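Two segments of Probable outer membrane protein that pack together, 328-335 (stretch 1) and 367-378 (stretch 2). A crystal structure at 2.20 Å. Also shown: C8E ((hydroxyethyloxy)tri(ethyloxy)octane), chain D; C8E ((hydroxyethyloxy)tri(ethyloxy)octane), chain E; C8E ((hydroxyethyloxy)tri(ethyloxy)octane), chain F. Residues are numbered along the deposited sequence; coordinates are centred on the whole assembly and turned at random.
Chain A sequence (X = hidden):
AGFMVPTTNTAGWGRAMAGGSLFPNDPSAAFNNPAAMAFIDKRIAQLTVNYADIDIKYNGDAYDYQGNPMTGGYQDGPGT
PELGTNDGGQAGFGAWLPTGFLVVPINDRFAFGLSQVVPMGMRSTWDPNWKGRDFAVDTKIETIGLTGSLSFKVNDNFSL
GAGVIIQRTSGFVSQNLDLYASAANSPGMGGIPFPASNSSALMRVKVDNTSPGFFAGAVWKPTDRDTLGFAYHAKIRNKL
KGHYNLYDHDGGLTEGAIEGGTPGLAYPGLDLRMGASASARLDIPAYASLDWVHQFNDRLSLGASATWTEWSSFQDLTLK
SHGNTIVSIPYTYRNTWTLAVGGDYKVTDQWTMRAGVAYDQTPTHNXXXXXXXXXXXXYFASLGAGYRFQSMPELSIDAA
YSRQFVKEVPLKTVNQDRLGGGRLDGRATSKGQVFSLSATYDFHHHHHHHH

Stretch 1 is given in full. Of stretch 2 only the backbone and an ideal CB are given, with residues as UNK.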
# COMPACT_ATOMS: atom_id res chain seq x y z
N SER A 328 6.08 20.18 -0.64
CA SER A 328 5.51 19.38 0.43
C SER A 328 4.00 19.28 0.19
O SER A 328 3.31 20.29 0.10
CB SER A 328 5.79 20.02 1.79
OG SER A 328 5.42 19.14 2.84
N ILE A 329 3.49 18.06 0.09
CA ILE A 329 2.08 17.82 -0.16
C ILE A 329 1.40 17.20 1.07
O ILE A 329 1.73 16.09 1.48
CB ILE A 329 1.89 16.89 -1.38
CG1 ILE A 329 2.60 17.49 -2.59
CG2 ILE A 329 0.41 16.68 -1.68
CD1 ILE A 329 2.63 16.59 -3.81
N PRO A 330 0.45 17.93 1.68
CA PRO A 330 -0.23 17.39 2.86
C PRO A 330 -1.22 16.28 2.50
O PRO A 330 -1.90 16.35 1.49
CB PRO A 330 -0.93 18.61 3.45
CG PRO A 330 -0.10 19.77 2.94
CD PRO A 330 0.16 19.36 1.52
N TYR A 331 -1.29 15.26 3.34
CA TYR A 331 -2.21 14.17 3.11
C TYR A 331 -3.01 13.89 4.37
O TYR A 331 -4.15 13.46 4.30
CB TYR A 331 -1.45 12.92 2.66
CG TYR A 331 -1.11 12.95 1.18
CD1 TYR A 331 -2.12 12.97 0.22
CD2 TYR A 331 0.21 12.98 0.74
CE1 TYR A 331 -1.83 13.01 -1.14
CE2 TYR A 331 0.52 13.03 -0.62
CZ TYR A 331 -0.50 13.04 -1.56
OH TYR A 331 -0.20 13.07 -2.91
N THR A 332 -2.40 14.17 5.52
CA THR A 332 -3.04 13.99 6.83
C THR A 332 -3.95 12.77 6.95
O THR A 332 -5.13 12.89 7.27
CB THR A 332 -3.85 15.24 7.21
OG1 THR A 332 -4.75 15.57 6.15
CG2 THR A 332 -2.92 16.43 7.45
N TYR A 333 -3.40 11.59 6.69
CA TYR A 333 -4.15 10.34 6.80
C TYR A 333 -4.67 10.17 8.22
O TYR A 333 -4.08 10.67 9.17
CB TYR A 333 -3.24 9.16 6.47
CG TYR A 333 -3.14 8.81 5.00
CD1 TYR A 333 -3.42 9.76 4.01
CD2 TYR A 333 -2.77 7.53 4.61
CE1 TYR A 333 -3.31 9.43 2.65
CE2 TYR A 333 -2.66 7.19 3.26
CZ TYR A 333 -2.93 8.14 2.29
OH TYR A 333 -2.85 7.77 0.97
N ARG A 334 -5.77 9.43 8.36
CA ARG A 334 -6.36 9.17 9.66
C ARG A 334 -6.06 7.73 10.09
O ARG A 334 -5.87 6.85 9.24
CB ARG A 334 -7.89 9.36 9.60
CG ARG A 334 -8.57 8.44 8.60
CD ARG A 334 -10.10 8.40 8.72
NE ARG A 334 -10.68 7.43 7.78
CZ ARG A 334 -11.97 7.10 7.72
NH1 ARG A 334 -12.85 7.65 8.56
NH2 ARG A 334 -12.39 6.21 6.83
N ASN A 335 -6.02 7.49 11.39
CA ASN A 335 -5.79 6.14 11.89
C ASN A 335 -6.97 5.32 11.40
O ASN A 335 -8.05 5.87 11.16
CB ASN A 335 -5.71 6.12 13.41
CG ASN A 335 -4.46 6.76 13.93
OD1 ASN A 335 -3.44 6.81 13.23
ND2 ASN A 335 -4.50 7.25 15.16
N UNK A 367 -10.62 16.03 1.93
CA UNK A 367 -9.85 17.23 1.69
C UNK A 367 -8.53 17.00 0.96
O UNK A 367 -8.07 17.86 0.22
CB UNK A 367 -9.57 17.92 3.03
N UNK A 368 -7.94 15.82 1.15
CA UNK A 368 -6.64 15.54 0.54
C UNK A 368 -6.54 14.39 -0.46
O UNK A 368 -5.52 14.25 -1.15
CB UNK A 368 -5.64 15.26 1.67
N UNK A 369 -7.56 13.55 -0.55
CA UNK A 369 -7.47 12.43 -1.48
C UNK A 369 -7.22 12.90 -2.91
O UNK A 369 -7.83 13.87 -3.38
CB UNK A 369 -8.75 11.59 -1.42
N UNK A 370 -6.31 12.22 -3.60
CA UNK A 370 -5.97 12.57 -4.97
C UNK A 370 -5.94 11.31 -5.84
O UNK A 370 -6.20 10.22 -5.37
CB UNK A 370 -4.62 13.29 -5.02
N UNK A 371 -5.62 11.46 -7.14
CA UNK A 371 -5.58 10.32 -8.07
C UNK A 371 -4.53 9.24 -7.81
O UNK A 371 -4.67 8.13 -8.32
CB UNK A 371 -5.36 10.86 -9.48
N UNK A 372 -3.49 9.55 -7.05
CA UNK A 372 -2.44 8.56 -6.76
C UNK A 372 -2.99 7.36 -6.00
O UNK A 372 -2.76 6.21 -6.38
CB UNK A 372 -1.31 9.20 -5.95
N UNK A 373 -3.71 7.65 -4.92
CA UNK A 373 -4.31 6.62 -4.06
C UNK A 373 -5.76 7.06 -3.79
O UNK A 373 -6.07 7.58 -2.72
CB UNK A 373 -3.52 6.44 -2.76
N UNK A 374 -6.65 6.86 -4.77
CA UNK A 374 -8.05 7.26 -4.59
C UNK A 374 -8.92 6.16 -3.98
O UNK A 374 -9.88 5.74 -4.61
CB UNK A 374 -8.64 7.68 -5.94
N UNK A 375 -8.61 5.69 -2.78
CA UNK A 375 -9.45 4.63 -2.23
C UNK A 375 -10.46 5.09 -1.18
O UNK A 375 -10.46 6.24 -0.75
CB UNK A 375 -8.55 3.55 -1.62
N UNK A 376 -11.34 4.17 -0.82
CA UNK A 376 -12.36 4.44 0.17
C UNK A 376 -12.53 3.19 1.00
O UNK A 376 -11.80 2.21 0.79
CB UNK A 376 -13.68 4.87 -0.48
N UNK A 377 -13.46 3.21 1.95
CA UNK A 377 -13.68 2.05 2.79
C UNK A 377 -13.95 0.84 1.89
O UNK A 377 -14.56 0.98 0.83
CB UNK A 377 -14.84 2.29 3.76
N UNK A 378 -13.48 -0.34 2.29
CA UNK A 378 -13.69 -1.54 1.49
C UNK A 378 -14.39 -2.64 2.26
O UNK A 378 -14.28 -2.73 3.49
CB UNK A 378 -12.35 -2.06 0.96
C1 C8E D . -4.26 9.84 -1.04
C2 C8E D . -3.02 9.87 -1.81
C3 C8E D . -1.80 9.61 -1.06
C4 C8E D . -0.71 9.58 -2.02
C5 C8E D . 0.43 8.85 -1.42
C6 C8E D . 1.34 8.41 -2.46
C7 C8E D . 2.56 8.24 -1.68
C8 C8E D . 3.27 7.03 -2.14
O9 C8E D . 4.65 6.93 -2.49
C10 C8E D . 5.14 7.73 -3.55
C11 C8E D . 6.60 7.40 -3.65
O12 C8E D . 7.39 8.36 -2.93
C13 C8E D . 8.24 9.22 -3.74
C14 C8E D . 7.81 10.55 -4.45
O15 C8E D . 8.39 11.88 -4.45
C16 C8E D . 7.84 12.71 -3.40
C17 C8E D . 6.60 13.53 -3.80
O18 C8E D . 6.22 13.76 -5.18
C19 C8E D . 6.80 14.98 -5.73
C20 C8E D . 5.94 16.13 -6.36
O21 C8E D . 5.69 16.14 -7.77
C1 C8E E . 3.68 -3.79 -7.57
C2 C8E E . 2.44 -3.16 -7.15
C3 C8E E . 2.08 -3.41 -5.76
C4 C8E E . 1.12 -4.50 -5.75
C5 C8E E . 0.02 -4.16 -4.83
C6 C8E E . -0.70 -5.36 -4.44
C7 C8E E . -1.84 -4.77 -3.78
C8 C8E E . -3.04 -5.50 -4.22
O9 C8E E . -4.28 -5.57 -3.55
C10 C8E E . -4.36 -6.12 -2.25
C11 C8E E . -5.80 -6.02 -1.89
O12 C8E E . -6.26 -4.66 -1.97
C13 C8E E . -7.71 -4.49 -1.97
C14 C8E E . -8.50 -3.34 -2.68
O15 C8E E . -8.44 -2.84 -4.04
C16 C8E E . -7.47 -1.77 -4.15
C17 C8E E . -8.04 -0.36 -3.91
O18 C8E E . -8.25 0.60 -4.96
C19 C8E E . -7.08 1.44 -5.17
C20 C8E E . -7.06 2.99 -4.88
O21 C8E E . -6.38 3.45 -3.72
C2 C8E F . -21.21 -5.29 -1.45
C3 C8E F . -21.95 -4.06 -1.16
C4 C8E F . -21.33 -2.99 -1.92
C5 C8E F . -21.07 -1.82 -1.01
C6 C8E F . -19.93 -1.03 -1.46
C7 C8E F . -18.91 -1.45 -0.51
C8 C8E F . -18.14 -0.29 0.01
O9 C8E F . -17.74 -0.06 1.36
C10 C8E F . -18.74 0.05 2.35
C11 C8E F . -18.03 0.25 3.66

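At position 367 the ideal CB has nothing of stretch 1 within 5.5 Å, and CA-to-CB points sideways. Stretch 1 sets no requirement here, so many residues would serve; the deposited one is Ala367, which makes no contact with stretch 1.

Position 368 faces stretch 1 closely. Its CA-to-CB bond points toward stretch 1, and the ideal CB lies 3.5 Å from Tyr331 O and 3.9 Å from Pro330 O. Two carbonyl oxygens so close favor a short side chain carrying a donor, and serine or threonine could reach one of them. The residue is Thr368. With chi1 in the p well, Thr368 OG1 donates a hydrogen bond to Tyr331 O at 2.7 Å, while the methyl fills the space beside it, Thr368 CG2 lying 3.8 Å from Pro330 O and 3.7 Å from Thr332 OG1.

At 369 CA-to-CB points away, so stretch 1 places no demand on the side chain, and polar or nonpolar residues would do equally well. Arg369 occupies the site and does not touch stretch 1.

Position 370 again points toward stretch 1, its ideal CB 4.8 Å from Tyr331 CE1. The phenol hydroxyl of Tyr331 lies farther along the same ring edge and can donate a hydrogen bond, so a compact acceptor such as aspartate or asparagine is suitable. Asp370 accepts a hydrogen bond from Tyr331 OH through Asp370 OD2 at 2.6 Å. Its other oxygen, OD1, takes a weak hydrogen bond from the backbone N of position 372, 3.2 Å away.

Position 371 is out of reach of stretch 1, which leaves the choice open, and its phi of -64° is compatible with proline, which is the residue found: Pro371.

The ideal CB at 372 is 5.0 Å from Tyr331 OH and directed toward stretch 1. A phenol oxygen can accept as well as donate, so a long side chain ending in a donor, lysine or arginine, could exploit it. Arg372 extends with chi2 and chi3 both t, and Arg372 NH1 donates to Tyr331 OH at 3.0 Å. The phenol thus donates to Asp370 while accepting from Arg372, and a salt bridge between Arg372 NH1 and Asp370 OD2, 3.6 Å apart, closes the cluster. Arg372 NH1 also lies 4.0 Å from Ile329 CD1.

At 373 CA-to-CB points toward stretch 1, and the ideal CB is 4.0 Å from Tyr333 OH. A medium-sized aliphatic group such as valine, leucine or isoleucine could pack there, though a polar one might address the hydroxyl. Ile373 packs against it, its CB 3.9 Å from Tyr333 OH.

Positions 374, 375 and 376 have no neighbor in stretch 1 near their ideal CB atoms, so many side chains would serve. Phi of -90° at 374 allows proline, and the extended angles at 376 do not demand glycine. They hold Pro374, Asp375 and Gly376; Asp375 instead forms a salt bridge with position 378.

CA-to-CB at 377 points sideways, yet the guanidinium of Arg334 lies within reach of a short acid. Asp377 supplies one: Asp377 OD1 forms a salt bridge with Arg334 NH2 at 3.3 Å, and a water joins Arg334 NH2 to Asp377 OD2.

Position 378 is out of reach, so stretch 1 favors no type; Arg378 pairs with Asp375, Arg378 NH2 lying 2.9 Å from Asp375 OD2.

Stretch 2 (367-378) ATRDPRIPDGDR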
# COMPACT_ATOMS: atom_id res chain seq x y z
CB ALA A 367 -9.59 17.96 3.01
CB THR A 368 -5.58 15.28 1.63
OG1 THR A 368 -5.93 14.09 2.35
CG2 THR A 368 -5.52 16.45 2.61
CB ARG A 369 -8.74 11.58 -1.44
CG ARG A 369 -8.66 10.28 -2.23
CD ARG A 369 -9.79 9.36 -1.82
NE ARG A 369 -10.98 10.16 -1.63
CZ ARG A 369 -11.69 10.20 -0.51
NH1 ARG A 369 -11.35 9.46 0.54
NH2 ARG A 369 -12.74 11.00 -0.44
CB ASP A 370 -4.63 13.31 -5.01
CG ASP A 370 -3.48 12.46 -4.54
OD1 ASP A 370 -3.68 11.24 -4.36
OD2 ASP A 370 -2.36 13.01 -4.37
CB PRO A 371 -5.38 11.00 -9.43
CG PRO A 371 -5.99 12.37 -9.22
CD PRO A 371 -5.45 12.73 -7.87
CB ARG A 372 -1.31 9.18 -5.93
CG ARG A 372 -0.64 10.36 -6.58
CD ARG A 372 0.72 10.66 -5.95
NE ARG A 372 1.46 11.56 -6.83
CZ ARG A 372 1.56 12.87 -6.66
NH1 ARG A 372 0.97 13.47 -5.63
NH2 ARG A 372 2.21 13.59 -7.56
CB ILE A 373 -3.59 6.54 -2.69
CG1 ILE A 373 -2.07 6.47 -2.87
CG2 ILE A 373 -4.09 5.33 -1.92
CD1 ILE A 373 -1.58 5.17 -3.49
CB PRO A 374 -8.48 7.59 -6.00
CG PRO A 374 -7.79 6.48 -6.79
CD PRO A 374 -6.40 6.43 -6.16
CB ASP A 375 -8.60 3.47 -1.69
CG ASP A 375 -8.08 3.71 -0.30
OD1 ASP A 375 -7.66 4.85 -0.02
OD2 ASP A 375 -8.09 2.76 0.51
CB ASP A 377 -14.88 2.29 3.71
CG ASP A 377 -14.62 3.40 4.71
OD1 ASP A 377 -13.43 3.74 4.94
OD2 ASP A 377 -15.59 3.93 5.29
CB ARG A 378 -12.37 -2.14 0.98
CG ARG A 378 -11.37 -1.21 0.33
CD ARG A 378 -10.49 -0.53 1.36
NE ARG A 378 -9.33 0.09 0.73
CZ ARG A 378 -8.28 -0.59 0.26
NH1 ARG A 378 -8.25 -1.91 0.35
NH2 ARG A 378 -7.27 0.06 -0.31
O HOH W 1 -15.02 5.44 7.37
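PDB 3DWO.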